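Local atomic coordinates of putative fimbrial subunit (Corynebacterium diphtheriae, PDB entry 4HSQ), a protein that probably forms the shaft of a pilus as its major pilin, SpaD, of which this chain holds the second and third domains. Residues A[169-172]-A[178-181]; A[240-245]-A[267-272]; A[72-77]-A[82-87]. All blocks are in the same frame, centred on the assembly; numbering follows the deposited sequence.

Overall arrangement
The three contacts fall at two ends of an elongated two-domain pilin fragment. Interactions 1 and 2 both involve the sheet of the prealbumin-like domain formed by strands 192-193, 167-173, 222-229 and 241-244, and interaction 2 spans from it to strand 264-271 of another sheet; their centres are about 14 Å apart and they touch where Leu179 CD2 packs on Val241 CG1 at 3.8 Å. Interaction 3, the hairpin 72-77/82-87, belongs to the other domain, its centre about 38 Å from that of interaction 1 and about 45 Å from that of interaction 2. The side chain of Ile244 in interaction 2 is about 11 Å from the bound calcium ion, whereas interactions 1 and 3 lie away from the calcium site.

Interaction 1 (A[169-172]-A[178-181]); sequences ELYQ and VLGK
Gln172 holds the incoming chain of 178-181 by two backbone hydrogen bonds, its N-H going to Lys181 O (2.8 Å) and its carbonyl oxygen taking the N-H of Gly180 (2.7 Å). The first bond is fairly straight, 164° at the hydrogen, and lies in the carbonyl plane of Lys181; the second is more bent. Lys181 O also receives a CA-H...O contact from Tyr171, so one carbonyl serves two consecutive residues of the strand.

The apolar part is a CH-pi contact. Leu179 CD1 stands almost exactly above the centre of the Tyr171 ring, 4.0 Å from the centroid and only 2° off the ring normal, while the sister methyl CD2 meets Tyr171 CB. Gly180 O approaches the same ring at its edge, near the plane. The Tyr171 hydroxyl donates to Glu169 OE1 on its own strand at 2.9 Å, from above the carboxylate plane, which fixes the far end of the ring.

Among the polar side chains, Gln172 and Lys181 run side by side in the same direction. OE1 of Gln172 rests against Lys181 CB at 3.5 Å, and CD of the lysine passes near both amide heteroatoms. Lys181 CG is anti to its backbone N (chi1 -168°), which starts the aliphatic chain alongside the glutamine before a bend at chi3 leads its end away. A water accepts from Lys181 N and donates to Gln172 OE1.

Strand 167-173 belongs to the four-stranded antiparallel sheet of the prealbumin-like domain, and 178-181 returns beside it after a short connection. In neighbouring strand 222-229, Cys224 bonds to the Tyr171 backbone and touches Leu179, and Lys226 touches the Tyr171 side chain. The returning chain is thus secured by main-chain and water-mediated bonds at the Gln172 end, where Gly180 and Lys181 are exposed, and by ring-face packing at the buried tyrosine.

Interaction 2 (A[240-245]-A[267-272]); sequences NVTEIE and SEIKNI
Ile244 lays its terminal methyl CD1 against Ser267, 3.4 Å from OG and 3.7 Å from CB. With CG1 of the isoleucine anti to the carbonyl carbon (chi1 -58°), a further bend at chi2 brings CD1 nearer to the serine than the direction of its CB would suggest. The same serine oxygen is approached by Thr242 CG2 at 4.0 Å, giving OG two methyl neighbours from alternate residues of the strand. Thr242 and Ile269 reach toward each other tip to tip: Thr242 OG1 stands 3.9 Å from Ile269 CD1, with Ile269 CG1 close behind.

The two strands run antiparallel, at 164°, with axes 9.4 Å apart at closest approach, and no hydrogen bond joins them. They face each other across the interior of a beta sandwich, consistent with the prealbumin-like (CnaB-type) fold: 241-244 is an edge strand of one sheet, next to 222-229, while 264-271 pairs in parallel with 142-155 in the other. Thr242 and Ile244 bond through their backbones to Leu225 and Phe223, and Ser267 to Lys150 and Val152.

Further along strand 264-271, Asn271 CG is covalently linked to Lys153 NZ, an intramolecular Lys-Asn isopeptide bond. At the other end, Thr264 is a calcium ligand, together with Ile251, Glu253, Asp260 and Asp261.

Interaction 3 (A[72-77]-A[82-87]); sequences TVNDPA and KLVVTL
Strands 71-73 and 82-87 form an antiparallel hairpin in which Thr72 and Thr86 make a hydrogen-bonded pair, with N...O distances of 2.7 Å from Thr72 N to Thr86 O and 3.0 Å from Thr86 N to Thr72 O, and Val73 and Val85 the non-hydrogen-bonded pair that follows. Asn74 N then bonds to Val84 O.

Beyond this point the side chain of Asn74 takes over. Its CG sits between the backbone N and the carbonyl carbon (chi1 72°), a torsion that turns the amide toward the opposite strand. OD1 accepts the N-H of Val84 at 2.8 Å, the donor lying above the carbonyl plane, and ND2 donates to Lys82 O at 2.9 Å, nearly straight at 173° and close to the amide plane. ND2 also bonds to Asp79 OD2 in the loop, so three bonds hold the amide and fix its rotation.

On the face carrying Val73 and Val85, the Val73 and Leu83 side chains cross at an angle, CG1 of Val73 meeting CD1 of Leu83 at 3.6 Å, and Pro76 CG adds a second apolar contact to that methyl, at 3.8 Å. On the other face, Thr72 and Thr86 lie side by side, and one water joins their two hydroxyls and donates to Val84 O.

Within the domain that matches the Sgo0707 N2 family, strand 82-87 is held on its far side by strand 41-46, whose Glu44 forms a salt bridge with Lys82. The Val73 and Leu83 side chains pack on Phe53 of strand 51-61, and Leu83 and Val85 reach Phe105 and Leu103 of strand 100-109, placing the hairpin's apolar face against the opposing sheet.

Interaction 1 (A[169-172]-A[178-181])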
loop_
_atom_site.group_PDB
_atom_site.type_symbol
_atom_site.label_atom_id
_atom_site.label_comp_id
_atom_site.label_asym_id
_atom_site.label_seq_id
_atom_site.Cartn_x
_atom_site.Cartn_y
_atom_site.Cartn_z
ATOM N N GLU A 169 -8.563 18.024 -7.766
ATOM C CA GLU A 169 -7.227 17.443 -7.697
ATOM C C GLU A 169 -6.973 17.010 -6.247
ATOM O O GLU A 169 -7.636 17.507 -5.336
ATOM C CB GLU A 169 -6.164 18.458 -8.127
ATOM C CG GLU A 169 -6.184 18.742 -9.612
ATOM C CD GLU A 169 -5.180 19.810 -9.970
ATOM O OE1 GLU A 169 -4.914 20.694 -9.119
ATOM O OE2 GLU A 169 -4.667 19.769 -11.111
ATOM N N LEU A 170 -5.950 16.169 -6.040
ATOM C CA LEU A 170 -5.580 15.688 -4.724
ATOM C C LEU A 170 -4.144 16.016 -4.436
ATOM O O LEU A 170 -3.263 15.826 -5.294
ATOM C CB LEU A 170 -5.757 14.160 -4.692
ATOM C CG LEU A 170 -5.447 13.492 -3.353
ATOM C CD1 LEU A 170 -6.562 13.775 -2.341
ATOM C CD2 LEU A 170 -5.288 12.006 -3.548
ATOM N N TYR A 171 -3.892 16.436 -3.207
ATOM C CA TYR A 171 -2.549 16.783 -2.767
ATOM C C TYR A 171 -2.259 16.214 -1.417
ATOM O O TYR A 171 -3.176 15.999 -0.637
ATOM C CB TYR A 171 -2.451 18.338 -2.624
ATOM C CG TYR A 171 -2.475 19.096 -3.925
ATOM C CD1 TYR A 171 -1.300 19.587 -4.489
ATOM C CD2 TYR A 171 -3.681 19.409 -4.552
ATOM C CE1 TYR A 171 -1.316 20.308 -5.685
ATOM C CE2 TYR A 171 -3.706 20.094 -5.772
ATOM C CZ TYR A 171 -2.521 20.552 -6.326
ATOM O OH TYR A 171 -2.543 21.276 -7.502
ATOM N N GLN A 172 -0.976 16.046 -1.105
ATOM C CA GLN A 172 -0.513 15.834 0.256
ATOM C C GLN A 172 -0.475 17.244 0.834
ATOM O O GLN A 172 -0.196 18.183 0.088
ATOM C CB GLN A 172 0.877 15.181 0.296
ATOM C CG GLN A 172 0.918 13.741 -0.216
ATOM C CD GLN A 172 2.315 13.195 -0.388
ATOM O OE1 GLN A 172 3.328 13.802 -0.027
ATOM N NE2 GLN A 172 2.398 12.021 -0.954
ATOM N N VAL A 178 -1.571 25.229 3.221
ATOM C CA VAL A 178 -0.195 24.934 2.793
ATOM C C VAL A 178 -0.173 23.561 2.089
ATOM O O VAL A 178 -0.019 22.510 2.723
ATOM C CB VAL A 178 0.864 25.023 3.937
ATOM C CG1 VAL A 178 2.279 25.016 3.356
ATOM C CG2 VAL A 178 0.669 26.281 4.799
ATOM N N LEU A 179 -0.334 23.593 0.776
ATOM C CA LEU A 179 -0.307 22.382 -0.047
ATOM C C LEU A 179 1.095 21.839 -0.173
ATOM O O LEU A 179 2.064 22.610 -0.243
ATOM C CB LEU A 179 -0.878 22.660 -1.458
ATOM C CG LEU A 179 -2.361 23.012 -1.537
ATOM C CD1 LEU A 179 -2.791 23.223 -2.987
ATOM C CD2 LEU A 179 -3.235 21.924 -0.890
ATOM N N GLY A 180 1.178 20.514 -0.182
ATOM C CA GLY A 180 2.416 19.768 -0.346
ATOM C C GLY A 180 2.449 19.173 -1.732
ATOM O O GLY A 180 2.011 19.806 -2.693
ATOM N N LYS A 181 2.923 17.944 -1.830
ATOM C CA LYS A 181 3.094 17.236 -3.109
ATOM C C LYS A 181 1.773 17.017 -3.852
ATOM O O LYS A 181 0.791 16.579 -3.251
ATOM C CB LYS A 181 3.752 15.891 -2.837
ATOM C CG LYS A 181 4.248 15.176 -4.090
ATOM C CD LYS A 181 4.865 13.810 -3.748
ATOM C CE LYS A 181 6.284 13.915 -3.224
ATOM N NZ LYS A 181 6.914 12.573 -3.021
HETATM O O HOH W 1 4.019 16.770 0.565
#

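Interaction 2 (A[240-245]-A[267-272])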
loop_
_atom_site.group_PDB
_atom_site.type_symbol
_atom_site.label_atom_id
_atom_site.label_comp_id
_atom_site.label_asym_id
_atom_site.label_seq_id
_atom_site.Cartn_x
_atom_site.Cartn_y
_atom_site.Cartn_z
ATOM N N ASN A 240 -11.083 26.906 -1.848
ATOM C CA ASN A 240 -11.373 25.785 -2.745
ATOM C C ASN A 240 -10.507 24.567 -2.351
ATOM O O ASN A 240 -10.479 23.580 -3.078
ATOM C CB ASN A 240 -11.178 26.182 -4.218
ATOM C CG ASN A 240 -9.750 26.429 -4.622
ATOM O OD1 ASN A 240 -8.943 26.952 -3.853
ATOM N ND2 ASN A 240 -9.409 26.047 -5.854
ATOM N N VAL A 241 -9.881 24.607 -1.162
ATOM C CA VAL A 241 -9.058 23.503 -0.652
ATOM C C VAL A 241 -9.701 22.965 0.630
ATOM O O VAL A 241 -9.993 23.721 1.556
ATOM C CB VAL A 241 -7.553 23.846 -0.438
ATOM C CG1 VAL A 241 -6.817 22.667 0.220
ATOM C CG2 VAL A 241 -6.862 24.227 -1.757
ATOM N N THR A 242 -9.961 21.671 0.650
ATOM C CA THR A 242 -10.561 20.958 1.779
ATOM C C THR A 242 -9.539 19.965 2.311
ATOM O O THR A 242 -9.080 19.118 1.554
ATOM C CB THR A 242 -11.832 20.206 1.313
ATOM O OG1 THR A 242 -12.790 21.128 0.811
ATOM C CG2 THR A 242 -12.459 19.335 2.417
ATOM N N GLU A 243 -9.206 20.035 3.602
ATOM C CA GLU A 243 -8.242 19.076 4.137
ATOM C C GLU A 243 -8.992 17.865 4.653
ATOM O O GLU A 243 -10.118 17.980 5.124
ATOM C CB GLU A 243 -7.330 19.708 5.224
ATOM C CG GLU A 243 -8.045 20.122 6.492
ATOM C CD GLU A 243 -7.123 20.685 7.555
ATOM O OE1 GLU A 243 -6.056 21.219 7.188
ATOM O OE2 GLU A 243 -7.501 20.663 8.748
ATOM N N ILE A 244 -8.371 16.710 4.548
ATOM C CA ILE A 244 -8.955 15.440 4.972
ATOM C C ILE A 244 -8.051 14.783 6.015
ATOM O O ILE A 244 -6.875 14.547 5.721
ATOM C CB ILE A 244 -9.114 14.521 3.718
ATOM C CG1 ILE A 244 -9.996 15.159 2.614
ATOM C CG2 ILE A 244 -9.597 13.119 4.083
ATOM C CD1 ILE A 244 -11.422 15.370 2.979
ATOM N N GLU A 245 -8.617 14.412 7.174
ATOM C CA GLU A 245 -7.912 13.647 8.231
ATOM C C GLU A 245 -8.131 12.175 7.895
ATOM O O GLU A 245 -9.145 11.581 8.282
ATOM C CB GLU A 245 -8.440 13.979 9.654
ATOM C CG GLU A 245 -8.430 15.453 10.020
ATOM C CD GLU A 245 -8.314 15.784 11.501
ATOM O OE1 GLU A 245 -8.203 16.990 11.823
ATOM O OE2 GLU A 245 -8.319 14.849 12.336
ATOM N N SER A 267 -16.424 12.839 2.195
ATOM C CA SER A 267 -16.201 14.279 2.318
ATOM C C SER A 267 -17.299 15.035 1.566
ATOM O O SER A 267 -17.359 14.898 0.347
ATOM C CB SER A 267 -14.836 14.637 1.727
ATOM O OG SER A 267 -14.579 16.030 1.836
ATOM N N GLU A 268 -18.152 15.824 2.267
ATOM C CA GLU A 268 -19.210 16.637 1.617
ATOM C C GLU A 268 -18.686 18.010 1.400
ATOM O O GLU A 268 -18.189 18.613 2.347
ATOM C CB GLU A 268 -20.506 16.719 2.444
ATOM C CG GLU A 268 -21.291 15.434 2.523
ATOM C CD GLU A 268 -22.737 15.570 2.960
ATOM O OE1 GLU A 268 -23.086 16.580 3.614
ATOM O OE2 GLU A 268 -23.519 14.639 2.663
ATOM N N ILE A 269 -18.701 18.486 0.145
ATOM C CA ILE A 269 -18.127 19.788 -0.214
ATOM C C ILE A 269 -19.247 20.623 -0.807
ATOM O O ILE A 269 -19.970 20.147 -1.692
ATOM C CB ILE A 269 -16.896 19.628 -1.160
ATOM C CG1 ILE A 269 -15.769 18.834 -0.421
ATOM C CG2 ILE A 269 -16.376 21.014 -1.638
ATOM C CD1 ILE A 269 -14.657 18.331 -1.227
ATOM N N LYS A 270 -19.410 21.852 -0.288
ATOM C CA LYS A 270 -20.524 22.713 -0.692
ATOM C C LYS A 270 -20.105 23.726 -1.764
ATOM O O LYS A 270 -18.936 24.096 -1.866
ATOM C CB LYS A 270 -21.130 23.458 0.522
ATOM C CG LYS A 270 -21.383 22.631 1.778
ATOM C CD LYS A 270 -22.747 21.960 1.791
ATOM C CE LYS A 270 -23.002 21.290 3.123
ATOM N NZ LYS A 270 -24.125 20.321 3.052
ATOM N N ASN A 271 -21.069 24.106 -2.605
ATOM C CA ASN A 271 -20.919 25.093 -3.687
ATOM C C ASN A 271 -22.093 26.030 -3.638
ATOM O O ASN A 271 -23.217 25.563 -3.479
ATOM C CB ASN A 271 -20.875 24.409 -5.056
ATOM C CG ASN A 271 -19.632 23.607 -5.298
ATOM O OD1 ASN A 271 -18.673 24.097 -5.905
ATOM N N ILE A 272 -21.847 27.340 -3.812
ATOM C CA ILE A 272 -22.898 28.369 -3.823
ATOM C C ILE A 272 -23.229 28.714 -5.288
ATOM O O ILE A 272 -22.308 28.901 -6.077
ATOM C CB ILE A 272 -22.388 29.597 -3.000
ATOM C CG1 ILE A 272 -22.377 29.258 -1.495
ATOM C CG2 ILE A 272 -23.199 30.884 -3.264
ATOM C CD1 ILE A 272 -21.203 29.777 -0.765
#

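Interaction 3 (A[72-77]-A[82-87])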
loop_
_atom_site.group_PDB
_atom_site.type_symbol
_atom_site.label_atom_id
_atom_site.label_comp_id
_atom_site.label_asym_id
_atom_site.label_seq_id
_atom_site.Cartn_x
_atom_site.Cartn_y
_atom_site.Cartn_z
ATOM N N THR A 72 15.236 -18.842 -8.263
ATOM C CA THR A 72 14.137 -18.874 -9.230
ATOM C C THR A 72 13.005 -18.122 -8.570
ATOM O O THR A 72 12.954 -18.052 -7.335
ATOM C CB THR A 72 13.722 -20.292 -9.646
ATOM O OG1 THR A 72 13.171 -20.954 -8.515
ATOM C CG2 THR A 72 14.850 -21.109 -10.262
ATOM N N VAL A 73 12.119 -17.550 -9.384
ATOM C CA VAL A 73 10.897 -16.879 -8.935
ATOM C C VAL A 73 9.765 -17.588 -9.613
ATOM O O VAL A 73 9.824 -17.796 -10.830
ATOM C CB VAL A 73 10.867 -15.351 -9.254
ATOM C CG1 VAL A 73 9.732 -14.655 -8.485
ATOM C CG2 VAL A 73 12.194 -14.682 -8.931
ATOM N N ASN A 74 8.719 -17.925 -8.885
ATOM C CA ASN A 74 7.555 -18.528 -9.555
ATOM C C ASN A 74 6.697 -17.365 -10.147
ATOM O O ASN A 74 7.149 -16.211 -10.196
ATOM C CB ASN A 74 6.772 -19.398 -8.535
ATOM C CG ASN A 74 6.017 -18.596 -7.488
ATOM O OD1 ASN A 74 6.376 -17.455 -7.137
ATOM N ND2 ASN A 74 4.899 -19.133 -7.039
ATOM N N ASP A 75 5.468 -17.656 -10.552
ATOM C CA ASP A 75 4.519 -16.644 -11.028
ATOM C C ASP A 75 3.356 -16.628 -10.027
ATOM O O ASP A 75 2.507 -17.522 -10.100
ATOM C CB ASP A 75 4.040 -16.936 -12.468
ATOM C CG ASP A 75 3.040 -15.916 -13.027
ATOM O OD1 ASP A 75 3.006 -14.768 -12.524
ATOM O OD2 ASP A 75 2.316 -16.254 -13.969
ATOM N N PRO A 76 3.318 -15.682 -9.041
ATOM C CA PRO A 76 2.234 -15.703 -8.041
ATOM C C PRO A 76 0.830 -15.734 -8.659
ATOM O O PRO A 76 -0.005 -16.464 -8.143
ATOM C CB PRO A 76 2.480 -14.425 -7.238
ATOM C CG PRO A 76 3.985 -14.299 -7.275
ATOM C CD PRO A 76 4.276 -14.598 -8.747
ATOM N N ALA A 77 0.590 -15.035 -9.779
ATOM C CA ALA A 77 -0.723 -15.033 -10.440
ATOM C C ALA A 77 -1.249 -16.470 -10.740
ATOM O O ALA A 77 -2.460 -16.677 -10.687
ATOM C CB ALA A 77 -0.672 -14.223 -11.730
ATOM N N LYS A 82 0.715 -16.897 -4.316
ATOM C CA LYS A 82 1.821 -17.247 -3.434
ATOM C C LYS A 82 3.131 -16.995 -4.191
ATOM O O LYS A 82 3.301 -17.479 -5.312
ATOM C CB LYS A 82 1.732 -18.708 -2.935
ATOM C CG LYS A 82 2.804 -19.021 -1.884
ATOM C CD LYS A 82 2.622 -20.382 -1.236
ATOM C CE LYS A 82 3.446 -21.464 -1.880
ATOM N NZ LYS A 82 3.490 -22.679 -1.025
ATOM N N LEU A 83 4.036 -16.215 -3.590
ATOM C CA LEU A 83 5.372 -15.957 -4.130
ATOM C C LEU A 83 6.353 -16.979 -3.554
ATOM O O LEU A 83 6.360 -17.209 -2.345
ATOM C CB LEU A 83 5.860 -14.526 -3.768
ATOM C CG LEU A 83 7.317 -14.179 -4.161
ATOM C CD1 LEU A 83 7.464 -14.137 -5.674
ATOM C CD2 LEU A 83 7.742 -12.820 -3.544
ATOM N N VAL A 84 7.178 -17.590 -4.410
ATOM C CA VAL A 84 8.210 -18.529 -3.949
ATOM C C VAL A 84 9.524 -18.116 -4.602
ATOM O O VAL A 84 9.608 -18.091 -5.827
ATOM C CB VAL A 84 7.869 -20.024 -4.254
ATOM C CG1 VAL A 84 8.937 -20.947 -3.671
ATOM C CG2 VAL A 84 6.493 -20.411 -3.712
ATOM N N VAL A 85 10.531 -17.796 -3.789
ATOM C CA VAL A 85 11.876 -17.433 -4.257
ATOM C C VAL A 85 12.789 -18.531 -3.765
ATOM O O VAL A 85 12.965 -18.664 -2.559
ATOM C CB VAL A 85 12.317 -16.022 -3.781
ATOM C CG1 VAL A 85 13.723 -15.710 -4.288
ATOM C CG2 VAL A 85 11.313 -14.961 -4.239
ATOM N N THR A 86 13.304 -19.358 -4.684
ATOM C CA THR A 86 14.097 -20.552 -4.347
ATOM C C THR A 86 15.529 -20.386 -4.768
ATOM O O THR A 86 15.778 -20.099 -5.930
ATOM C CB THR A 86 13.487 -21.772 -5.046
ATOM O OG1 THR A 86 12.089 -21.840 -4.767
ATOM C CG2 THR A 86 14.152 -23.089 -4.635
ATOM N N LEU A 87 16.478 -20.619 -3.862
ATOM C CA LEU A 87 17.877 -20.535 -4.270
ATOM C C LEU A 87 18.188 -21.711 -5.159
ATOM O O LEU A 87 17.692 -22.823 -4.920
ATOM C CB LEU A 87 18.862 -20.481 -3.089
ATOM C CG LEU A 87 18.663 -19.380 -2.046
ATOM C CD1 LEU A 87 19.877 -19.311 -1.148
ATOM C CD2 LEU A 87 18.430 -18.005 -2.694
HETATM O O HOH W 2 10.739 -20.389 -6.908
#